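Local coordinates for holo-[acyl-carrier-protein] synthase (PDB 5SUV) that belongs to the 4'-phosphopantetheinyl transferase superfamily and binds coenzyme A in pockets built from residues of adjoining subunits in a three-chain assembly, at residues K14-L19 with K45-L50; P34-E39 with E88-P93; A51-A56 with I79-L84; K57-K62 with V118-V123. All coordinates share one frame; numbering follows the deposited sequence.

Contact 1: residues K14-L19 with K45-L50; sequences KRIIRL and KPVNYL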
# COMPACT_ATOMS: atom_id res chain seq x y z
N LYS A 14 -7.98 -3.86 -17.36
CA LYS A 14 -9.20 -3.89 -18.17
C LYS A 14 -9.87 -2.53 -18.19
O LYS A 14 -10.45 -2.13 -19.21
CB LYS A 14 -10.15 -4.96 -17.64
CG LYS A 14 -9.64 -6.39 -17.81
CD LYS A 14 -10.57 -7.40 -17.15
CE LYS A 14 -10.01 -8.81 -17.22
NZ LYS A 14 -9.74 -9.24 -18.63
N ARG A 15 -9.81 -1.80 -17.07
CA ARG A 15 -10.37 -0.45 -17.05
C ARG A 15 -9.60 0.46 -18.00
O ARG A 15 -10.21 1.28 -18.70
CB ARG A 15 -10.35 0.12 -15.64
CG ARG A 15 -10.83 1.56 -15.52
CD ARG A 15 -11.24 1.87 -14.08
NE ARG A 15 -11.11 3.28 -13.74
CZ ARG A 15 -10.28 3.79 -12.83
NH1 ARG A 15 -9.46 3.01 -12.13
NH2 ARG A 15 -10.26 5.09 -12.62
N ILE A 16 -8.27 0.32 -18.04
CA ILE A 16 -7.48 1.12 -18.97
C ILE A 16 -7.89 0.80 -20.40
O ILE A 16 -8.11 1.71 -21.21
CB ILE A 16 -5.98 0.89 -18.75
CG1 ILE A 16 -5.55 1.32 -17.34
CG2 ILE A 16 -5.14 1.64 -19.79
CD1 ILE A 16 -5.64 2.84 -17.08
N ILE A 17 -8.03 -0.49 -20.72
CA ILE A 17 -8.46 -0.89 -22.05
C ILE A 17 -9.79 -0.23 -22.40
O ILE A 17 -9.96 0.34 -23.49
CB ILE A 17 -8.54 -2.42 -22.15
CG1 ILE A 17 -7.13 -3.02 -22.05
CG2 ILE A 17 -9.20 -2.86 -23.48
CD1 ILE A 17 -7.12 -4.57 -21.96
N ARG A 18 -10.76 -0.26 -21.48
CA ARG A 18 -12.04 0.40 -21.74
C ARG A 18 -11.83 1.88 -22.02
O ARG A 18 -12.40 2.43 -22.98
CB ARG A 18 -12.98 0.22 -20.56
CG ARG A 18 -13.45 -1.21 -20.34
CD ARG A 18 -14.58 -1.30 -19.30
NE ARG A 18 -14.60 -0.15 -18.38
CZ ARG A 18 -15.38 0.92 -18.51
NH1 ARG A 18 -16.23 1.03 -19.53
NH2 ARG A 18 -15.31 1.90 -17.62
N LEU A 19 -11.02 2.54 -21.20
CA LEU A 19 -10.79 3.97 -21.38
C LEU A 19 -10.11 4.26 -22.71
O LEU A 19 -10.45 5.24 -23.39
CB LEU A 19 -9.96 4.51 -20.21
CG LEU A 19 -10.68 4.55 -18.86
CD1 LEU A 19 -9.72 4.85 -17.71
CD2 LEU A 19 -11.80 5.58 -18.88
N LYS A 45 4.72 -2.22 -23.38
CA LYS A 45 3.42 -2.67 -22.88
C LYS A 45 2.54 -1.45 -22.66
O LYS A 45 2.32 -1.02 -21.52
CB LYS A 45 3.57 -3.48 -21.59
CG LYS A 45 4.38 -4.76 -21.76
CD LYS A 45 4.45 -5.55 -20.46
CE LYS A 45 5.43 -4.94 -19.47
NZ LYS A 45 6.84 -5.05 -19.92
N PRO A 46 1.98 -0.88 -23.74
CA PRO A 46 1.30 0.42 -23.60
C PRO A 46 0.15 0.43 -22.60
O PRO A 46 -0.10 1.46 -21.97
CB PRO A 46 0.81 0.72 -25.02
CG PRO A 46 0.83 -0.60 -25.73
CD PRO A 46 1.96 -1.37 -25.12
N VAL A 47 -0.57 -0.68 -22.45
CA VAL A 47 -1.65 -0.71 -21.47
C VAL A 47 -1.08 -0.71 -20.06
O VAL A 47 -1.53 0.04 -19.19
CB VAL A 47 -2.56 -1.93 -21.71
CG1 VAL A 47 -3.68 -1.97 -20.70
CG2 VAL A 47 -3.13 -1.90 -23.13
N ASN A 48 -0.06 -1.54 -19.82
CA ASN A 48 0.62 -1.56 -18.52
C ASN A 48 1.31 -0.23 -18.24
O ASN A 48 1.37 0.23 -17.10
CB ASN A 48 1.63 -2.71 -18.49
CG ASN A 48 2.34 -2.84 -17.15
OD1 ASN A 48 3.36 -2.18 -16.91
ND2 ASN A 48 1.83 -3.72 -16.28
N TYR A 49 1.83 0.41 -19.29
CA TYR A 49 2.45 1.72 -19.14
C TYR A 49 1.44 2.75 -18.67
O TYR A 49 1.66 3.43 -17.66
CB TYR A 49 3.08 2.12 -20.48
CG TYR A 49 3.81 3.44 -20.47
CD1 TYR A 49 3.13 4.64 -20.65
CD2 TYR A 49 5.19 3.49 -20.31
CE1 TYR A 49 3.80 5.85 -20.65
CE2 TYR A 49 5.87 4.70 -20.32
CZ TYR A 49 5.17 5.88 -20.48
OH TYR A 49 5.83 7.09 -20.48
N LEU A 50 0.32 2.89 -19.39
CA LEU A 50 -0.71 3.84 -18.97
C LEU A 50 -1.24 3.51 -17.59
O LEU A 50 -1.50 4.41 -16.79
CB LEU A 50 -1.86 3.84 -19.98
CG LEU A 50 -1.73 4.66 -21.25
CD1 LEU A 50 -2.92 4.40 -22.15
CD2 LEU A 50 -1.62 6.13 -20.93
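I16 and V47 form the centre of this contact, and their CA atoms, 6.6 Å apart, are the nearest pair between the two backbones. The side-chain contacts are apolar. CG1 of V47 lies 3.9 Å from CG1 of I17 and 4.0 Å from CG2 of I16, which places a single valine methyl against two consecutive isoleucines of the other helix. In V47 that methyl stands anti to the backbone N (chi1 180°). CG2 of I16 has a second neighbour one turn further along helix 46-63, CB of L50, at 4.0 Å, and it also rests near the backbone carbonyl O of V47. I16 and L50 are buried, whereas I17 is exposed at one margin of the interface. Deeper in, F27 of helix 25-31 packs on both I16 and L50, while A51 meets I16 from the next position along the chain. At the start of helix 13-23, D116 OD1 accepts a hydrogen bond from the K14 backbone N. The short axes approach to 9.4 Å at 102°. This is nearly perpendicular helix-helix packing, joining helix 13-23 to the first turn of the long helix 46-63 in this alpha+beta fold.

Contact 2: residues P34-E39 with E88-P93; sequences PEELLE and EFFYGP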
# COMPACT_ATOMS: atom_id res chain seq x y z
N PRO A 34 3.52 15.86 -21.35
CA PRO A 34 4.14 15.99 -22.67
C PRO A 34 5.40 15.15 -22.83
O PRO A 34 5.63 14.59 -23.91
CB PRO A 34 4.46 17.49 -22.75
CG PRO A 34 3.49 18.14 -21.84
CD PRO A 34 3.26 17.16 -20.72
N GLU A 35 6.19 15.00 -21.77
CA GLU A 35 7.41 14.20 -21.85
C GLU A 35 7.07 12.72 -22.01
O GLU A 35 7.60 12.05 -22.90
CB GLU A 35 8.26 14.41 -20.59
CG GLU A 35 8.74 15.83 -20.37
CD GLU A 35 7.70 16.74 -19.72
OE1 GLU A 35 6.64 16.24 -19.30
OE2 GLU A 35 7.95 17.96 -19.65
N GLU A 36 6.19 12.21 -21.15
CA GLU A 36 5.80 10.81 -21.26
C GLU A 36 5.12 10.54 -22.58
O GLU A 36 5.24 9.44 -23.14
CB GLU A 36 4.87 10.44 -20.11
CG GLU A 36 5.52 10.43 -18.75
CD GLU A 36 4.51 10.37 -17.65
OE1 GLU A 36 3.38 10.88 -17.84
OE2 GLU A 36 4.82 9.82 -16.59
N LEU A 37 4.36 11.51 -23.09
CA LEU A 37 3.58 11.30 -24.30
C LEU A 37 4.48 11.09 -25.51
O LEU A 37 4.08 10.42 -26.47
CB LEU A 37 2.64 12.49 -24.53
CG LEU A 37 1.59 12.36 -25.63
CD1 LEU A 37 0.67 11.17 -25.38
CD2 LEU A 37 0.78 13.64 -25.75
N LEU A 38 5.68 11.65 -25.48
CA LEU A 38 6.61 11.49 -26.60
C LEU A 38 7.25 10.11 -26.62
O LEU A 38 7.53 9.59 -27.70
CB LEU A 38 7.69 12.57 -26.54
CG LEU A 38 7.19 14.01 -26.73
CD1 LEU A 38 8.31 15.00 -26.45
CD2 LEU A 38 6.64 14.21 -28.13
N GLU A 39 7.47 9.51 -25.45
CA GLU A 39 8.07 8.19 -25.35
C GLU A 39 7.04 7.07 -25.29
O GLU A 39 7.42 5.89 -25.36
CB GLU A 39 8.98 8.09 -24.12
CG GLU A 39 8.24 8.18 -22.79
CD GLU A 39 9.13 7.92 -21.59
OE1 GLU A 39 10.33 7.63 -21.79
OE2 GLU A 39 8.63 8.01 -20.45
N GLU A 88 10.40 7.04 -9.76
CA GLU A 88 10.46 8.33 -9.07
C GLU A 88 9.70 9.37 -9.88
O GLU A 88 9.53 9.25 -11.09
CB GLU A 88 11.92 8.75 -8.84
CG GLU A 88 12.75 8.83 -10.10
CD GLU A 88 14.23 8.99 -9.83
OE1 GLU A 88 14.67 8.72 -8.69
OE2 GLU A 88 14.96 9.39 -10.76
N PHE A 89 9.26 10.42 -9.19
CA PHE A 89 8.47 11.48 -9.80
C PHE A 89 9.35 12.59 -10.36
O PHE A 89 10.39 12.91 -9.78
CB PHE A 89 7.50 12.09 -8.79
CG PHE A 89 6.38 11.19 -8.39
CD1 PHE A 89 5.39 10.85 -9.29
CD2 PHE A 89 6.30 10.70 -7.10
CE1 PHE A 89 4.35 10.03 -8.92
CE2 PHE A 89 5.26 9.87 -6.71
CZ PHE A 89 4.28 9.55 -7.61
N PHE A 90 8.91 13.17 -11.47
CA PHE A 90 9.40 14.47 -11.93
C PHE A 90 8.19 15.36 -12.16
O PHE A 90 7.07 14.87 -12.32
CB PHE A 90 10.29 14.33 -13.17
CG PHE A 90 9.54 14.01 -14.43
CD1 PHE A 90 8.97 15.02 -15.19
CD2 PHE A 90 9.45 12.70 -14.88
CE1 PHE A 90 8.30 14.73 -16.35
CE2 PHE A 90 8.78 12.41 -16.05
CZ PHE A 90 8.19 13.42 -16.78
N TYR A 91 8.39 16.67 -12.12
CA TYR A 91 7.28 17.59 -12.00
C TYR A 91 7.34 18.67 -13.07
O TYR A 91 8.43 19.13 -13.44
CB TYR A 91 7.25 18.27 -10.63
CG TYR A 91 7.34 17.29 -9.52
CD1 TYR A 91 6.32 16.38 -9.32
CD2 TYR A 91 8.43 17.26 -8.67
CE1 TYR A 91 6.38 15.47 -8.30
CE2 TYR A 91 8.49 16.34 -7.62
CZ TYR A 91 7.47 15.45 -7.46
OH TYR A 91 7.51 14.53 -6.43
N GLY A 92 6.16 19.06 -13.54
CA GLY A 92 6.03 20.27 -14.33
C GLY A 92 6.31 21.45 -13.43
O GLY A 92 6.14 21.39 -12.21
N PRO A 93 6.77 22.56 -14.01
CA PRO A 93 7.29 23.65 -13.18
C PRO A 93 6.28 24.20 -12.19
O PRO A 93 6.65 24.57 -11.06
CB PRO A 93 7.74 24.70 -14.22
CG PRO A 93 7.02 24.33 -15.47
CD PRO A 93 6.84 22.85 -15.45
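F90 meets E35 and E36 where the short helix 34-39 comes up against strand 87-91, the second strand of the beta hairpin 77-81/87-91. The phenylalanine contributes the largest share of the contact's buried surface. Its CG sits between the backbone N and the carbonyl carbon (chi1 73°), and the ring extends from the strand toward the helix, so that CE1 and CZ do the touching. E35 reaches these two atoms along its own length. Its CB is 3.9 Å from CZ of F90, and a bend at chi2 (82°) folds the carboxylate back so that OE1 comes within 3.7 Å of CE1. OE1 approaches in the plane of the ring, at its edge, with the carboxylate turned 84° from that plane. An oxygen so placed meets the hydrogen-bearing rim and not the pi cloud, an arrangement expected to be mildly favourable electrostatically. The same OE1 is hydrogen-bonded to T33 OG1, and T33 also packs on F90. E36 adds a looser touch, its CG 4.5 Å from CZ of F90. The polar end of E36 is engaged by other partners: OE1 forms a salt bridge with K57 NZ and is hydrogen-bonded to the backbone N of T33, while OE2 accepts the backbone N-H of I79.

Contact 3: residues A51-A56 with I79-L84; sequences AKRFAA and IGHDAL. With COA (coenzyme A), chain F.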
# COMPACT_ATOMS: atom_id res chain seq x y z
N ALA A 51 -1.43 2.22 -17.29
CA ALA A 51 -1.99 1.84 -16.00
C ALA A 51 -1.09 2.29 -14.85
O ALA A 51 -1.56 2.83 -13.85
CB ALA A 51 -2.20 0.32 -15.94
N LYS A 52 0.22 2.05 -14.98
CA LYS A 52 1.16 2.43 -13.92
C LYS A 52 1.19 3.94 -13.74
O LYS A 52 1.20 4.44 -12.60
CB LYS A 52 2.56 1.91 -14.25
CG LYS A 52 2.72 0.40 -14.03
CD LYS A 52 4.14 -0.08 -14.23
CE LYS A 52 4.25 -1.59 -13.99
NZ LYS A 52 5.60 -2.12 -14.32
N ARG A 53 1.22 4.69 -14.84
CA ARG A 53 1.22 6.14 -14.74
C ARG A 53 -0.07 6.64 -14.10
O ARG A 53 -0.05 7.49 -13.21
CB ARG A 53 1.43 6.77 -16.12
CG ARG A 53 2.72 6.40 -16.82
CD ARG A 53 3.92 6.50 -15.90
NE ARG A 53 5.20 6.55 -16.62
CZ ARG A 53 5.83 5.50 -17.13
NH1 ARG A 53 5.30 4.29 -17.04
NH2 ARG A 53 6.99 5.66 -17.74
N PHE A 54 -1.21 6.09 -14.53
CA PHE A 54 -2.49 6.50 -13.97
C PHE A 54 -2.53 6.23 -12.47
O PHE A 54 -2.91 7.11 -11.68
CB PHE A 54 -3.62 5.77 -14.70
CG PHE A 54 -4.99 6.26 -14.36
CD1 PHE A 54 -5.40 7.52 -14.71
CD2 PHE A 54 -5.89 5.43 -13.70
CE1 PHE A 54 -6.66 7.98 -14.39
CE2 PHE A 54 -7.16 5.89 -13.38
CZ PHE A 54 -7.55 7.16 -13.74
N ALA A 55 -2.12 5.03 -12.04
CA ALA A 55 -2.14 4.74 -10.61
C ALA A 55 -1.18 5.64 -9.84
O ALA A 55 -1.51 6.13 -8.76
CB ALA A 55 -1.79 3.27 -10.34
N ALA A 56 0.02 5.84 -10.38
CA ALA A 56 1.02 6.64 -9.68
C ALA A 56 0.58 8.09 -9.56
O ALA A 56 0.77 8.72 -8.52
CB ALA A 56 2.36 6.54 -10.41
N ILE A 79 6.48 10.28 -14.25
CA ILE A 79 7.19 9.15 -13.66
C ILE A 79 8.44 8.87 -14.48
O ILE A 79 8.36 8.71 -15.71
CB ILE A 79 6.28 7.90 -13.56
CG1 ILE A 79 5.21 8.08 -12.49
CG2 ILE A 79 7.10 6.68 -13.20
CD1 ILE A 79 4.03 8.94 -12.90
N GLY A 80 9.59 8.84 -13.81
CA GLY A 80 10.83 8.35 -14.38
C GLY A 80 11.40 7.22 -13.55
O GLY A 80 10.72 6.72 -12.65
N HIS A 81 12.63 6.79 -13.83
CA HIS A 81 13.27 5.74 -13.06
C HIS A 81 14.75 6.06 -12.90
O HIS A 81 15.37 6.63 -13.81
CB HIS A 81 13.12 4.36 -13.73
CG HIS A 81 11.70 3.96 -13.98
ND1 HIS A 81 10.95 4.44 -15.03
CD2 HIS A 81 10.89 3.09 -13.31
CE1 HIS A 81 9.75 3.91 -15.00
NE2 HIS A 81 9.68 3.08 -13.97
N ASP A 82 15.32 5.69 -11.76
CA ASP A 82 16.75 5.91 -11.54
C ASP A 82 17.55 4.78 -12.19
O ASP A 82 17.00 3.89 -12.85
CB ASP A 82 17.06 6.04 -10.05
CG ASP A 82 16.97 4.71 -9.30
OD1 ASP A 82 16.72 3.66 -9.93
OD2 ASP A 82 17.17 4.73 -8.06
N ALA A 83 18.87 4.78 -11.96
CA ALA A 83 19.75 3.85 -12.65
C ALA A 83 19.37 2.40 -12.38
O ALA A 83 19.51 1.55 -13.27
CB ALA A 83 21.20 4.09 -12.22
N LEU A 84 18.89 2.10 -11.18
CA LEU A 84 18.57 0.73 -10.80
C LEU A 84 17.13 0.33 -11.11
O LEU A 84 16.74 -0.80 -10.81
CB LEU A 84 18.84 0.51 -9.31
CG LEU A 84 20.25 0.83 -8.80
CD1 LEU A 84 20.37 0.46 -7.33
CD2 LEU A 84 21.30 0.11 -9.62
N1A COA F . 13.82 -0.39 -6.65
C2A COA F . 12.52 -0.12 -6.43
N3A COA F . 11.52 -0.41 -7.22
C4A COA F . 11.86 -1.05 -8.43
C5A COA F . 13.20 -1.38 -8.81
C6A COA F . 14.14 -1.01 -7.86
N6A COA F . 15.40 -1.27 -8.10
N7A COA F . 13.25 -1.96 -9.93
C8A COA F . 12.00 -2.00 -10.30
N9A COA F . 11.12 -1.47 -9.43
C1B COA F . 9.72 -1.36 -9.57
C2B COA F . 9.35 -0.57 -10.92
O2B COA F . 8.41 0.42 -10.73
C3B COA F . 8.72 -1.73 -11.70
O3B COA F . 7.73 -1.37 -12.51
P3B COA F . 8.17 -0.10 -13.69
O7A COA F . 7.17 -0.47 -14.60
O8A COA F . 7.96 1.14 -12.93
O9A COA F . 9.57 -0.48 -13.94
C4B COA F . 8.16 -2.53 -10.50
O4B COA F . 9.25 -2.62 -9.65
C5B COA F . 7.69 -3.89 -10.89
O5B COA F . 7.04 -4.42 -9.73
P1A COA F . 6.90 -5.99 -9.74
O1A COA F . 6.17 -6.47 -10.94
O2A COA F . 6.62 -6.44 -8.35
O3A COA F . 8.42 -6.43 -10.15
P2A COA F . 8.67 -7.93 -10.28
O4A COA F . 8.09 -8.69 -9.23
O5A COA F . 8.60 -8.46 -11.70
O6A COA F . 10.29 -7.95 -9.95
CBP COA F . 11.88 -7.18 -8.42
CCP COA F . 10.45 -7.49 -8.66
CDP COA F . 12.13 -5.89 -9.00
CEP COA F . 12.15 -7.07 -6.94
CAP COA F . 12.87 -8.24 -9.01
OAP COA F . 14.17 -7.96 -8.67
C9P COA F . 12.64 -9.68 -8.50
O9P COA F . 13.09 -9.99 -7.41
N8P COA F . 11.96 -10.62 -9.34
C7P COA F . 11.70 -12.04 -8.91
C6P COA F . 12.77 -12.60 -8.00
C5P COA F . 13.05 -14.06 -8.33
O5P COA F . 14.16 -14.47 -8.39
N4P COA F . 11.98 -14.93 -8.52
C3P COA F . 12.25 -16.34 -8.84
C2P COA F . 12.35 -17.19 -7.61
S1P COA F . 14.09 -17.65 -7.21
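A bend at chi2 (-46°) turns the R53 side chain off its helix and lays its outer part against I79. The isoleucine meets it with CB, which is 3.5 Å from NE of R53 and 3.6 Å from CD, while CG2 lies over one face of the guanidinium. R53 also makes a cation-pi contact with Y49, one turn back along the helix. One turn further on, CB of A56 touches CD1 of I79 at 3.8 Å, so the isoleucine bridges R53 and A56. The contact packs the middle of helix 46-63 against strand 77-81, the first strand of a beta hairpin, their short axes crossing at 113°, and H81, K52 and L84 belong to a coenzyme A pocket. There H81 points the edge of its imidazole at the 3'-phosphate: NE2 donates to O8A over 2.8 Å at 157°, with the oxygen in the ring plane. K52 extends toward the same phosphate and NZ is hydrogen-bonded to O3B, but its modelled position is doubtful. L84 O accepts a weak hydrogen bond from adenine N6A at 3.1 Å. In the turn leading there, D82 OD1 takes a weak hydrogen bond from L84 N and a hydrogen bond from K86 N. K62 NZ and I68 N of the third subunit are hydrogen-bonded to this coenzyme A as well.

Contact 4: residues K57-K62 with V118-V123; sequences KEAFAK and VLAFVV. With COA (coenzyme A), chain D.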
# COMPACT_ATOMS: atom_id res chain seq x y z
N LYS A 57 -0.01 8.64 -10.62
CA LYS A 57 -0.48 10.02 -10.54
C LYS A 57 -1.65 10.15 -9.58
O LYS A 57 -1.73 11.10 -8.80
CB LYS A 57 -0.86 10.50 -11.93
CG LYS A 57 0.29 10.45 -12.91
CD LYS A 57 -0.20 10.60 -14.34
CE LYS A 57 0.92 10.34 -15.36
NZ LYS A 57 1.48 11.62 -15.92
N GLU A 58 -2.57 9.18 -9.59
CA GLU A 58 -3.68 9.27 -8.66
C GLU A 58 -3.19 9.15 -7.22
O GLU A 58 -3.66 9.87 -6.34
CB GLU A 58 -4.73 8.22 -8.99
CG GLU A 58 -5.48 8.49 -10.28
CD GLU A 58 -6.82 7.79 -10.35
OE1 GLU A 58 -7.79 8.39 -10.87
OE2 GLU A 58 -6.91 6.63 -9.89
N ALA A 59 -2.25 8.23 -6.95
CA ALA A 59 -1.75 8.10 -5.59
C ALA A 59 -0.99 9.35 -5.18
O ALA A 59 -1.08 9.79 -4.03
CB ALA A 59 -0.86 6.87 -5.44
N PHE A 60 -0.24 9.94 -6.12
CA PHE A 60 0.42 11.21 -5.83
C PHE A 60 -0.60 12.26 -5.40
O PHE A 60 -0.44 12.93 -4.37
CB PHE A 60 1.21 11.69 -7.05
CG PHE A 60 1.91 13.01 -6.83
CD1 PHE A 60 1.23 14.21 -6.97
CD2 PHE A 60 3.25 13.04 -6.48
CE1 PHE A 60 1.87 15.43 -6.77
CE2 PHE A 60 3.90 14.25 -6.27
CZ PHE A 60 3.20 15.44 -6.41
N ALA A 61 -1.66 12.43 -6.19
CA ALA A 61 -2.62 13.49 -5.92
C ALA A 61 -3.31 13.28 -4.56
O ALA A 61 -3.66 14.24 -3.87
CB ALA A 61 -3.62 13.54 -7.07
N LYS A 62 -3.45 12.03 -4.15
CA LYS A 62 -3.97 11.76 -2.82
C LYS A 62 -2.94 12.06 -1.74
O LYS A 62 -3.28 12.57 -0.67
CB LYS A 62 -4.38 10.30 -2.74
CG LYS A 62 -5.57 9.93 -3.60
CD LYS A 62 -5.88 8.46 -3.43
CE LYS A 62 -6.92 8.03 -4.40
NZ LYS A 62 -7.11 6.58 -4.38
N VAL A 118 -2.90 -3.26 -11.04
CA VAL A 118 -1.74 -2.41 -10.87
C VAL A 118 -1.93 -1.62 -9.58
O VAL A 118 -3.03 -1.12 -9.30
CB VAL A 118 -1.53 -1.46 -12.06
CG1 VAL A 118 -0.32 -0.57 -11.81
CG2 VAL A 118 -1.34 -2.25 -13.32
N LEU A 119 -0.88 -1.53 -8.79
CA LEU A 119 -0.93 -0.91 -7.48
C LEU A 119 0.15 0.15 -7.36
O LEU A 119 1.29 -0.07 -7.79
CB LEU A 119 -0.76 -1.98 -6.41
CG LEU A 119 -0.62 -1.60 -4.96
CD1 LEU A 119 -1.82 -0.81 -4.54
CD2 LEU A 119 -0.49 -2.88 -4.15
N ALA A 120 -0.20 1.28 -6.75
CA ALA A 120 0.75 2.35 -6.45
C ALA A 120 0.59 2.80 -5.00
O ALA A 120 -0.52 2.93 -4.49
CB ALA A 120 0.55 3.56 -7.40
N PHE A 121 1.73 3.03 -4.35
CA PHE A 121 1.80 3.63 -3.02
C PHE A 121 2.72 4.85 -3.09
O PHE A 121 3.77 4.80 -3.72
CB PHE A 121 2.36 2.67 -1.97
CG PHE A 121 1.37 1.67 -1.46
CD1 PHE A 121 1.01 0.57 -2.23
CD2 PHE A 121 0.84 1.79 -0.19
CE1 PHE A 121 0.12 -0.37 -1.74
CE2 PHE A 121 -0.05 0.85 0.31
CZ PHE A 121 -0.41 -0.23 -0.48
N VAL A 122 2.32 5.93 -2.41
CA VAL A 122 3.08 7.18 -2.42
C VAL A 122 3.09 7.75 -1.01
O VAL A 122 2.05 7.81 -0.34
CB VAL A 122 2.46 8.21 -3.39
CG1 VAL A 122 3.16 9.55 -3.27
CG2 VAL A 122 2.54 7.72 -4.83
N VAL A 123 4.26 8.25 -0.60
CA VAL A 123 4.39 8.99 0.64
C VAL A 123 5.04 10.33 0.35
O VAL A 123 6.16 10.38 -0.16
CB VAL A 123 5.21 8.23 1.69
CG1 VAL A 123 5.29 9.03 2.97
CG2 VAL A 123 4.60 6.85 1.93
N1A COA D . -6.84 13.82 -0.89
C2A COA D . -6.61 12.52 -0.64
N3A COA D . -7.43 11.50 -0.88
C4A COA D . -8.64 11.85 -1.43
C5A COA D . -9.05 13.19 -1.75
C6A COA D . -8.06 14.14 -1.44
N6A COA D . -8.28 15.38 -1.64
N7A COA D . -10.26 13.22 -2.26
C8A COA D . -10.59 11.95 -2.26
N9A COA D . -9.66 11.10 -1.78
C1B COA D . -9.71 9.63 -1.60
C2B COA D . -10.98 9.27 -0.70
O2B COA D . -10.65 8.42 0.32
C3B COA D . -11.85 8.57 -1.79
O3B COA D . -12.60 7.60 -1.34
P3B COA D . -13.86 8.00 -0.16
O7A COA D . -14.39 9.18 -0.61
O8A COA D . -13.09 8.11 1.12
O9A COA D . -14.70 6.84 -0.31
C4B COA D . -10.72 7.95 -2.62
O4B COA D . -9.82 8.98 -2.80
C5B COA D . -11.15 7.38 -3.98
O5B COA D . -10.05 6.76 -4.53
P1A COA D . -10.38 5.85 -5.81
O1A COA D . -11.31 4.86 -5.47
O2A COA D . -9.05 5.56 -6.44
O3A COA D . -11.30 6.95 -6.64
P2A COA D . -10.83 7.60 -8.00
O4A COA D . -11.94 8.36 -8.40
O5A COA D . -10.12 6.60 -8.86
O6A COA D . -9.60 8.75 -7.66
CBP COA D . -9.23 11.02 -7.08
CCP COA D . -10.02 9.69 -6.83
CDP COA D . -8.93 11.63 -5.76
CEP COA D . -7.94 10.86 -7.85
CAP COA D . -10.15 11.90 -7.85
OAP COA D . -11.25 12.21 -7.07
C9P COA D . -9.52 13.19 -8.28
O9P COA D . -9.26 14.02 -7.49
N8P COA D . -9.29 13.41 -9.62
C7P COA D . -9.61 12.45 -10.64
C6P COA D . -10.32 13.20 -11.78
C5P COA D . -9.88 12.59 -13.06
O5P COA D . -9.10 13.12 -13.79
N4P COA D . -10.40 11.35 -13.39
C3P COA D . -9.94 10.69 -14.62
C2P COA D . -10.26 11.49 -15.85
S1P COA D . -9.44 10.68 -17.21
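A59 lets V122 come unusually near the helix backbone: the short axes of helix and strand run 7.4 Å apart, and the CA atoms of these two residues are separated by 5.9 Å. With only a methyl on the helix side, CG2 of V122 reaches CB of A59 at 3.6 Å and lies 3.8 Å from the backbone N of F60. With CG1 of V122 anti to the backbone N (chi1 173°), CG2 stands anti to the carbonyl carbon, and CG1 approaches CA of F60. A second small residue, A120, meets CB of A59 with its own CB at 4.1 Å. The far half of helix 46-63 thus lies at 30° along the central strand 117-125 of the sheet 3-12/117-125/106-114, a helix packed on an antiparallel sheet, as in alpha+beta folds. Strand alternation sends F121 away from the helix, where its ring meets F121 of both other subunits, edge-to-face in one and stacked in the other. On a different side of the helix, the extended K62 is hydrogen-bonded through NZ to coenzyme A O5B at 2.9 Å and O2A at 3.0 Å. T8 O of the same chain and M111 O of the second subunit complete four oxygens that share its three N-H groups, and OE2 of E58 stands 3.4 Å from O5A of the diphosphate. The second subunit adds K52 and H81 to this pocket.

How the contacts relate
Reading from the N terminus, contact 1 opens on helix 13-23 and contact 2 on helix 34-39, before contact 1 closes at the start of helix 46-63; these two therefore cross. Contacts 3 and 4 begin further along that long helix, in series with contact 1. Contact 3 closes first, at strand 77-81, and is nested within the loop that contact 2 closes at strand 87-91. Contact 4 closes last, on strand 117-125, crossing both contacts 2 and 3. Helix 46-63 is thereby tied in turn to the N-terminal helix, the two-stranded sheet and the three-stranded sheet. F89 of 88-93 touches both F60 and V122, bringing contact 2 up to contact 4.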